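Local coordinates for putative NADPH-dependent oxidoreductase (Desulfitobacterium hafniense DCB-2, PDB 3DB2) that probably catalyses NADP(H)-dependent oxidation or reduction, with a Rossmann-fold domain for the dinucleotide and a GFO/IDH/MocA-type C-terminal domain, at the interface of chains A and B. Coordinates in Å, arbitrary orientation; residue numbers count along the deposited sequence, not the author numbering. Chains: chain A/B, putative NADPH-dependent oxidoreductase.

Contact 1: the interface of chains A and B. Residues chain A 201, 203, 344-346; chain B 201, 344-346.
The phenyl rings of A:Phe201 and B:Phe201 lie face to face, their planes only 9° from parallel and their centroids 4.0 Å apart. The stack is mutual: CG of B:Phe201 sits over the centre of the A:Phe201 ring, 3.6 Å above its plane, and CG of A:Phe201 does the same to the other ring. The side chains cross at a slant within the stack, and the CB methylene of each also rests on its partner, with A:Phe201 CB 3.6 Å from B:Phe201 CE2. In both chains CG is anti to the backbone N (chi1 -178°), which carries the ring out from strand 197-205 to meet its mate.

The rim of each ring is held by its own chain, with A:Arg345 CA and A:Pro346 N in the plane of the A:Phe201 ring at its edge, and B:Arg345 CA and B:Pro346 N placed likewise around B:Phe201. In chain A the CD2 of A:Phe203 also lies at this edge, while CE2 of A:Phe201 points into the A:Phe203 face, 3.5 Å above that plane, so that one phenylalanine backs the other.

The prolines extend the apolar patch. A:Pro346 CD packs 3.9 Å from B:Phe201 CE1, and its CG lies 3.5 Å from the backbone O of B:Lys344; exchanging the chains gives the matching contacts. No hydrogen bond or salt bridge crosses here, so shape and ring stacking carry the patch. A:Lys344 and B:Lys344 each contribute the carbonyl and have a left-handed backbone (phi 50°), whereas the extended side chain leads away from the stack.

In the fold, A:Phe201, A:Phe203 and B:Phe201 belong to strand 197-205 of the GFO/IDH/MocA C-terminal domain, and residues 344-346 form the short turn between helix 324-343 and strand 347-348. The two-fold axis of the pair passes between the stacked rings.

Contact 2: the interface of chains A and B. Residues chain A 148-149, 226-228, 246, 248; chain B 207-208, 216, 234, 236.
A mixed polar and apolar interface joins the GFO/IDH/MocA C-terminal domains of the two copies here, where A:Ser148 meets B:Asn234 and B:Met207, and it would help to hold the deposited dimer together. The side-chain amide ND2 of B:Asn234 donates to the hydroxyl OG of A:Ser148 at 2.9 Å. This bond is nearly straight, 170° at the hydrogen, and the hydroxyl lies close to the amide plane. A weak second bond reaches A:Ser149 OG. The amide is turned by its own chain: B:Ala236 N donates to B:Asn234 OD1 at 2.8 Å, nearly along the C=O axis, which directs ND2 towards the serines. An alanine in place of B:Asn234 would probably leave A:Ser148 OG without the amide donor from chain B and B:Ala236 N without its side-chain acceptor. A water extends the link, 2.6 Å from A:Ser148 OG and 2.8 Å from the backbone O of B:Ala236.

Beside this polar centre, the selenomethionine B:Met207 lies extended across chain A. Its SE is 3.7 Å from A:Ser148 CA, and its terminal methyl CE meets the A:Gln228 side chain at CG and at the amide oxygen, 3.3 Å from A:Gln228 OE1, and comes close to A:Gly226 O. The B:Tyr208 ring presents its edge to A:Ser148 N, while the A:Thr248 methyl CG2 stands above the ring plane, just outside the CG-CD2 bond, 3.5 Å from B:Tyr208 CD2. A:Lys227 crosses the phenol end at about a right angle.

Contact 1: the interface of chains A and B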
ATOM      1  N   PHE A 201      -7.579 -11.018   2.290  1.00 11.44           N
ATOM      2  CA  PHE A 201      -6.579 -11.541   3.219  1.00 13.85           C
ATOM      3  C   PHE A 201      -6.178 -10.366   4.132  1.00 13.53           C
ATOM      4  O   PHE A 201      -5.952  -9.249   3.677  1.00 15.50           O
ATOM      5  CB  PHE A 201      -5.374 -12.218   2.562  1.00 13.23           C
ATOM      6  CG  PHE A 201      -4.423 -12.766   3.613  1.00 16.23           C
ATOM      7  CD1 PHE A 201      -4.628 -14.061   4.082  1.00 16.49           C
ATOM      8  CD2 PHE A 201      -3.374 -12.049   4.165  1.00 16.45           C
ATOM      9  CE1 PHE A 201      -3.815 -14.593   5.075  1.00 13.46           C
ATOM     10  CE2 PHE A 201      -2.551 -12.581   5.140  1.00 14.67           C
ATOM     11  CZ  PHE A 201      -2.775 -13.863   5.594  1.00 12.60           C
ATOM     12  N   PHE A 203      -3.510  -9.210   7.556  1.00 14.93           N
ATOM     13  CA  PHE A 203      -2.646  -9.298   8.726  1.00 12.87           C
ATOM     14  C   PHE A 203      -3.020  -8.131   9.651  1.00 16.77           C
ATOM     15  O   PHE A 203      -3.105  -6.975   9.194  1.00 15.49           O
ATOM     16  CB  PHE A 203      -1.185  -9.256   8.407  1.00 16.09           C
ATOM     17  CG  PHE A 203      -0.526 -10.490   7.795  1.00 18.95           C
ATOM     18  CD1 PHE A 203      -0.758 -11.748   8.290  1.00 18.44           C
ATOM     19  CD2 PHE A 203       0.353 -10.330   6.718  1.00 15.08           C
ATOM     20  CE1 PHE A 203      -0.145 -12.883   7.797  1.00 16.37           C
ATOM     21  CE2 PHE A 203       0.961 -11.464   6.196  1.00 16.14           C
ATOM     22  CZ  PHE A 203       0.712 -12.725   6.706  1.00 16.30           C
ATOM     23  N   LYS A 344      -6.104 -17.489   9.698  1.00 17.01           N
ATOM     24  CA  LYS A 344      -4.835 -17.351   9.030  1.00 17.52           C
ATOM     25  C   LYS A 344      -4.906 -17.835   7.584  1.00 17.07           C
ATOM     26  O   LYS A 344      -4.151 -18.662   7.072  1.00 17.71           O
ATOM     27  CB  LYS A 344      -3.759 -18.100   9.822  1.00 19.95           C
ATOM     28  CG  LYS A 344      -3.527 -17.512  11.222  1.00 25.61           C
ATOM     29  CD  LYS A 344      -2.371 -18.252  11.895  1.00 30.38           C
ATOM     30  CE  LYS A 344      -2.185 -17.817  13.347  1.00 37.96           C
ATOM     31  NZ  LYS A 344      -1.092 -18.619  13.978  1.00 45.84           N
ATOM     32  N   ARG A 345      -5.836 -17.273   6.816  1.00 14.67           N
ATOM     33  CA  ARG A 345      -6.134 -17.733   5.481  1.00 13.41           C
ATOM     34  C   ARG A 345      -6.929 -16.698   4.727  1.00 13.98           C
ATOM     35  O   ARG A 345      -7.611 -15.903   5.384  1.00 14.15           O
ATOM     36  CB  ARG A 345      -6.948 -19.041   5.528  1.00 17.70           C
ATOM     37  CG  ARG A 345      -8.390 -18.837   6.041  1.00 24.00           C
ATOM     38  CD  ARG A 345      -9.160 -20.119   6.206  1.00 26.65           C
ATOM     39  NE  ARG A 345     -10.564 -20.025   6.524  1.00 21.37           N
ATOM     40  CZ  ARG A 345     -11.601 -19.748   5.755  1.00 25.89           C
ATOM     41  NH1 ARG A 345     -11.429 -19.484   4.470  1.00 23.00           N
ATOM     42  NH2 ARG A 345     -12.849 -19.719   6.253  1.00 27.73           N
ATOM     43  N   PRO A 346      -6.863 -16.694   3.403  1.00 17.07           N
ATOM     44  CA  PRO A 346      -7.768 -15.858   2.610  1.00 16.00           C
ATOM     45  C   PRO A 346      -9.213 -16.360   2.733  1.00 19.19           C
ATOM     46  O   PRO A 346      -9.483 -17.553   2.921  1.00 17.56           O
ATOM     47  CB  PRO A 346      -7.317 -16.053   1.169  1.00 19.19           C
ATOM     48  CG  PRO A 346      -6.557 -17.325   1.189  1.00 19.67           C
ATOM     49  CD  PRO A 346      -5.913 -17.421   2.553  1.00 17.89           C
TER
ATOM     50  N   PHE B 201       2.256 -13.143   2.502  1.00 11.44           N
ATOM     51  CA  PHE B 201       1.058 -13.515   1.750  1.00 13.85           C
ATOM     52  C   PHE B 201       1.096 -12.700   0.442  1.00 13.53           C
ATOM     53  O   PHE B 201       1.379 -11.506   0.440  1.00 15.50           O
ATOM     54  CB  PHE B 201      -0.260 -13.355   2.511  1.00 13.23           C
ATOM     55  CG  PHE B 201      -1.433 -13.812   1.658  1.00 16.23           C
ATOM     56  CD1 PHE B 201      -1.809 -15.152   1.712  1.00 16.49           C
ATOM     57  CD2 PHE B 201      -2.143 -12.988   0.801  1.00 16.45           C
ATOM     58  CE1 PHE B 201      -2.844 -15.631   0.920  1.00 13.46           C
ATOM     59  CE2 PHE B 201      -3.186 -13.455   0.024  1.00 14.67           C
ATOM     60  CZ  PHE B 201      -3.537 -14.787   0.088  1.00 12.60           C
ATOM     61  N   LYS B 344      -2.304 -20.672  -2.129  1.00 17.01           N
ATOM     62  CA  LYS B 344      -3.351 -19.799  -1.662  1.00 17.52           C
ATOM     63  C   LYS B 344      -3.366 -19.706  -0.138  1.00 17.07           C
ATOM     64  O   LYS B 344      -4.347 -19.907   0.578  1.00 17.71           O
ATOM     65  CB  LYS B 344      -4.697 -20.279  -2.210  1.00 19.95           C
ATOM     66  CG  LYS B 344      -4.782 -20.203  -3.742  1.00 25.61           C
ATOM     67  CD  LYS B 344      -6.189 -20.600  -4.189  1.00 30.38           C
ATOM     68  CE  LYS B 344      -6.299 -20.690  -5.709  1.00 37.96           C
ATOM     69  NZ  LYS B 344      -7.670 -21.150  -6.091  1.00 45.84           N
ATOM     70  N   ARG B 345      -2.229 -19.332   0.444  1.00 14.67           N
ATOM     71  CA  ARG B 345      -2.037 -19.351   1.874  1.00 13.41           C
ATOM     72  C   ARG B 345      -0.833 -18.531   2.260  1.00 13.98           C
ATOM     73  O   ARG B 345       0.057 -18.380   1.416  1.00 14.15           O
ATOM     74  CB  ARG B 345      -1.829 -20.795   2.372  1.00 17.70           C
ATOM     75  CG  ARG B 345      -0.474 -21.395   1.938  1.00 24.00           C
ATOM     76  CD  ARG B 345      -0.306 -22.841   2.315  1.00 26.65           C
ATOM     77  NE  ARG B 345       0.986 -23.447   2.098  1.00 21.37           N
ATOM     78  CZ  ARG B 345       2.104 -23.355   2.794  1.00 25.89           C
ATOM     79  NH1 ARG B 345       2.157 -22.595   3.876  1.00 23.00           N
ATOM     80  NH2 ARG B 345       3.212 -24.017   2.422  1.00 27.73           N
ATOM     81  N   PRO B 346      -0.785 -18.017   3.482  1.00 17.07           N
ATOM     82  CA  PRO B 346       0.442 -17.394   3.985  1.00 16.00           C
ATOM     83  C   PRO B 346       1.544 -18.445   4.170  1.00 19.19           C
ATOM     84  O   PRO B 346       1.292 -19.624   4.452  1.00 17.56           O
ATOM     85  CB  PRO B 346       0.068 -16.850   5.356  1.00 19.19           C
ATOM     86  CG  PRO B 346      -1.142 -17.615   5.741  1.00 19.67           C
ATOM     87  CD  PRO B 346      -1.877 -17.932   4.459  1.00 17.89           C
TER

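Contact 2: the interface of chains A and B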
ATOM      1  N   SER A 148      -4.957  -1.840 -12.781  1.00 14.99           N
ATOM      2  CA  SER A 148      -4.393  -3.098 -12.308  1.00 15.22           C
ATOM      3  C   SER A 148      -4.660  -3.242 -10.802  1.00 16.98           C
ATOM      4  O   SER A 148      -5.264  -4.212 -10.363  1.00 17.42           O
ATOM      5  CB  SER A 148      -2.880  -3.221 -12.524  1.00 18.35           C
ATOM      6  OG  SER A 148      -2.165  -2.010 -12.312  1.00 19.51           O
ATOM      7  N   SER A 149      -4.200  -2.231 -10.071  1.00 15.49           N
ATOM      8  CA  SER A 149      -4.313  -2.263  -8.609  1.00 14.66           C
ATOM      9  C   SER A 149      -4.592  -0.863  -8.041  1.00 17.15           C
ATOM     10  O   SER A 149      -4.380   0.162  -8.670  1.00 15.11           O
ATOM     11  CB  SER A 149      -3.050  -2.833  -7.988  1.00 15.60           C
ATOM     12  OG  SER A 149      -1.914  -2.030  -8.184  1.00 20.61           O
ATOM     13  N   GLY A 226     -10.762  -9.739 -11.196  1.00 21.12           N
ATOM     14  CA  GLY A 226      -9.341  -9.985 -11.215  1.00 20.08           C
ATOM     15  C   GLY A 226      -8.452  -8.854 -10.746  1.00 18.49           C
ATOM     16  O   GLY A 226      -7.281  -9.077 -10.475  1.00 16.73           O
ATOM     17  N   LYS A 227      -8.991  -7.647 -10.674  1.00 15.71           N
ATOM     18  CA  LYS A 227      -8.221  -6.465 -10.262  1.00 13.86           C
ATOM     19  C   LYS A 227      -7.886  -6.631  -8.790  1.00 17.19           C
ATOM     20  O   LYS A 227      -8.511  -7.484  -8.138  1.00 15.29           O
ATOM     21  CB  LYS A 227      -9.004  -5.208 -10.552  1.00 15.51           C
ATOM     22  CG  LYS A 227      -9.290  -4.942 -12.021  1.00 21.53           C
ATOM     23  CD  LYS A 227      -9.725  -3.478 -12.174  1.00 21.83           C
ATOM     24  CE  LYS A 227      -9.920  -3.132 -13.641  1.00 22.53           C
ATOM     25  NZ  LYS A 227     -10.985  -3.974 -14.237  1.00 24.73           N
ATOM     26  N   GLN A 228      -6.938  -5.849  -8.271  1.00 15.14           N
ATOM     27  CA  GLN A 228      -6.498  -6.065  -6.901  1.00 12.91           C
ATOM     28  C   GLN A 228      -6.431  -4.769  -6.102  1.00 12.45           C
ATOM     29  O   GLN A 228      -6.292  -3.708  -6.709  1.00 14.43           O
ATOM     30  CB  GLN A 228      -5.102  -6.665  -6.881  1.00 16.26           C
ATOM     31  CG  GLN A 228      -5.039  -8.056  -7.458  1.00 22.41           C
ATOM     32  CD  GLN A 228      -3.682  -8.709  -7.439  1.00 27.92           C
ATOM     33  OE1 GLN A 228      -3.309  -9.391  -8.406  1.00 20.46           O
ATOM     34  NE2 GLN A 228      -2.944  -8.553  -6.342  1.00 20.12           N
ATOM     35  N   TYR A 246      -3.352   2.680 -10.075  1.00 14.88           N
ATOM     36  CA  TYR A 246      -2.343   2.373 -11.076  1.00 12.18           C
ATOM     37  C   TYR A 246      -3.055   1.922 -12.356  1.00 12.49           C
ATOM     38  O   TYR A 246      -3.781   0.920 -12.293  1.00 14.04           O
ATOM     39  CB  TYR A 246      -1.424   1.268 -10.546  1.00 13.20           C
ATOM     40  CG  TYR A 246      -0.731   1.754  -9.277  1.00 17.12           C
ATOM     41  CD1 TYR A 246       0.354   2.612  -9.358  1.00 20.36           C
ATOM     42  CD2 TYR A 246      -1.158   1.377  -8.007  1.00 15.01           C
ATOM     43  CE1 TYR A 246       0.989   3.062  -8.216  1.00 19.07           C
ATOM     44  CE2 TYR A 246      -0.498   1.838  -6.877  1.00 15.22           C
ATOM     45  CZ  TYR A 246       0.574   2.684  -6.961  1.00 20.46           C
ATOM     46  OH  TYR A 246       1.251   3.172  -5.833  1.00 16.32           O
ATOM     47  N   THR A 248      -2.796   1.622 -16.925  1.00 15.20           N
ATOM     48  CA  THR A 248      -1.776   1.257 -17.930  1.00 16.87           C
ATOM     49  C   THR A 248      -1.265   2.480 -18.670  1.00 20.04           C
ATOM     50  O   THR A 248      -0.166   2.426 -19.237  1.00 20.29           O
ATOM     51  CB  THR A 248      -2.311   0.205 -18.927  1.00 16.33           C
ATOM     52  OG1 THR A 248      -3.551   0.734 -19.435  1.00 19.76           O
ATOM     53  CG2 THR A 248      -2.637  -1.134 -18.270  1.00 16.47           C
TER
HETATM   54  N   MSE B 207      -1.382  -9.392 -15.820  1.00 17.79           N
HETATM   55  CA  MSE B 207      -2.366  -8.421 -16.222  1.00 18.67           C
HETATM   56  C   MSE B 207      -1.865  -7.577 -17.399  1.00 22.72           C
HETATM   57  O   MSE B 207      -0.738  -7.076 -17.393  1.00 21.02           O
HETATM   58  CB  MSE B 207      -2.764  -7.442 -15.106  1.00 18.33           C
HETATM   59  CG  MSE B 207      -3.121  -8.088 -13.759  1.00 23.01           C
HETATM   60 SE   MSE B 207      -4.228  -6.785 -12.794  0.75 22.01          SE
HETATM   61  CE  MSE B 207      -4.138  -7.574 -11.008  1.00 16.58           C
ATOM     62  N   TYR B 208      -2.717  -7.392 -18.396  1.00 22.51           N
ATOM     63  CA  TYR B 208      -2.484  -6.423 -19.460  1.00 20.18           C
ATOM     64  C   TYR B 208      -1.187  -6.797 -20.171  1.00 22.54           C
ATOM     65  O   TYR B 208      -0.360  -5.963 -20.507  1.00 25.68           O
ATOM     66  CB  TYR B 208      -2.426  -4.977 -18.938  1.00 22.35           C
ATOM     67  CG  TYR B 208      -3.670  -4.729 -18.087  1.00 22.13           C
ATOM     68  CD1 TYR B 208      -4.907  -5.114 -18.571  1.00 22.33           C
ATOM     69  CD2 TYR B 208      -3.582  -4.152 -16.822  1.00 18.99           C
ATOM     70  CE1 TYR B 208      -6.065  -4.923 -17.841  1.00 22.11           C
ATOM     71  CE2 TYR B 208      -4.734  -3.963 -16.101  1.00 22.01           C
ATOM     72  CZ  TYR B 208      -5.962  -4.343 -16.593  1.00 23.64           C
ATOM     73  OH  TYR B 208      -7.093  -4.141 -15.844  1.00 17.14           O
ATOM     74  N   VAL B 216       1.689  -8.404 -11.882  1.00 13.06           N
ATOM     75  CA  VAL B 216       1.119  -7.544 -10.838  1.00 14.71           C
ATOM     76  C   VAL B 216       1.010  -8.354  -9.552  1.00 15.08           C
ATOM     77  O   VAL B 216       0.398  -9.425  -9.561  1.00 14.65           O
ATOM     78  CB  VAL B 216      -0.265  -7.006 -11.222  1.00 12.64           C
ATOM     79  CG1 VAL B 216      -0.900  -6.232 -10.062  1.00 16.57           C
ATOM     80  CG2 VAL B 216      -0.228  -6.120 -12.457  1.00 14.19           C
ATOM     81  N   ASN B 234       4.513  -4.039  -9.903  1.00 14.66           N
ATOM     82  CA  ASN B 234       3.549  -3.927 -10.985  1.00 13.43           C
ATOM     83  C   ASN B 234       4.297  -3.652 -12.280  1.00 20.53           C
ATOM     84  O   ASN B 234       5.164  -2.770 -12.247  1.00 20.32           O
ATOM     85  CB  ASN B 234       2.598  -2.807 -10.533  1.00 18.58           C
ATOM     86  CG  ASN B 234       1.355  -2.718 -11.388  1.00 18.80           C
ATOM     87  OD1 ASN B 234       1.537  -2.801 -12.597  1.00 21.11           O
ATOM     88  ND2 ASN B 234       0.185  -2.546 -10.762  1.00 19.82           N
ATOM     89  N   ALA B 236       2.638  -3.019 -15.174  1.00 17.63           N
ATOM     90  CA  ALA B 236       1.514  -2.601 -16.007  1.00 19.06           C
ATOM     91  C   ALA B 236       1.129  -1.147 -15.831  1.00 16.24           C
ATOM     92  O   ALA B 236      -0.035  -0.820 -16.102  1.00 16.98           O
ATOM     93  CB  ALA B 236       0.331  -3.515 -15.655  1.00 29.27           C
TER
HETATM   94  O   HOH W   1      -2.489  -1.107 -14.703  1.00 21.23           O

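The C-alpha centres of contact 1 and contact 2 are about 20 Å apart, and no residue is common to both. They are joined through the chain: strand 197-205, which supplies the phenylalanines of contact 1, runs on towards residues 207-208 of contact 2. Contact 1 straddles the two-fold axis and maps onto itself when the chains are exchanged, whereas contact 2 lies off the axis and recurs. An apolar stack and mixed patches, part polar and water-bridged, would together set the C-terminal domains, with the Rossmann domains at the far ends of the deposited pair; the structure alone does not show whether this pair is the biological unit.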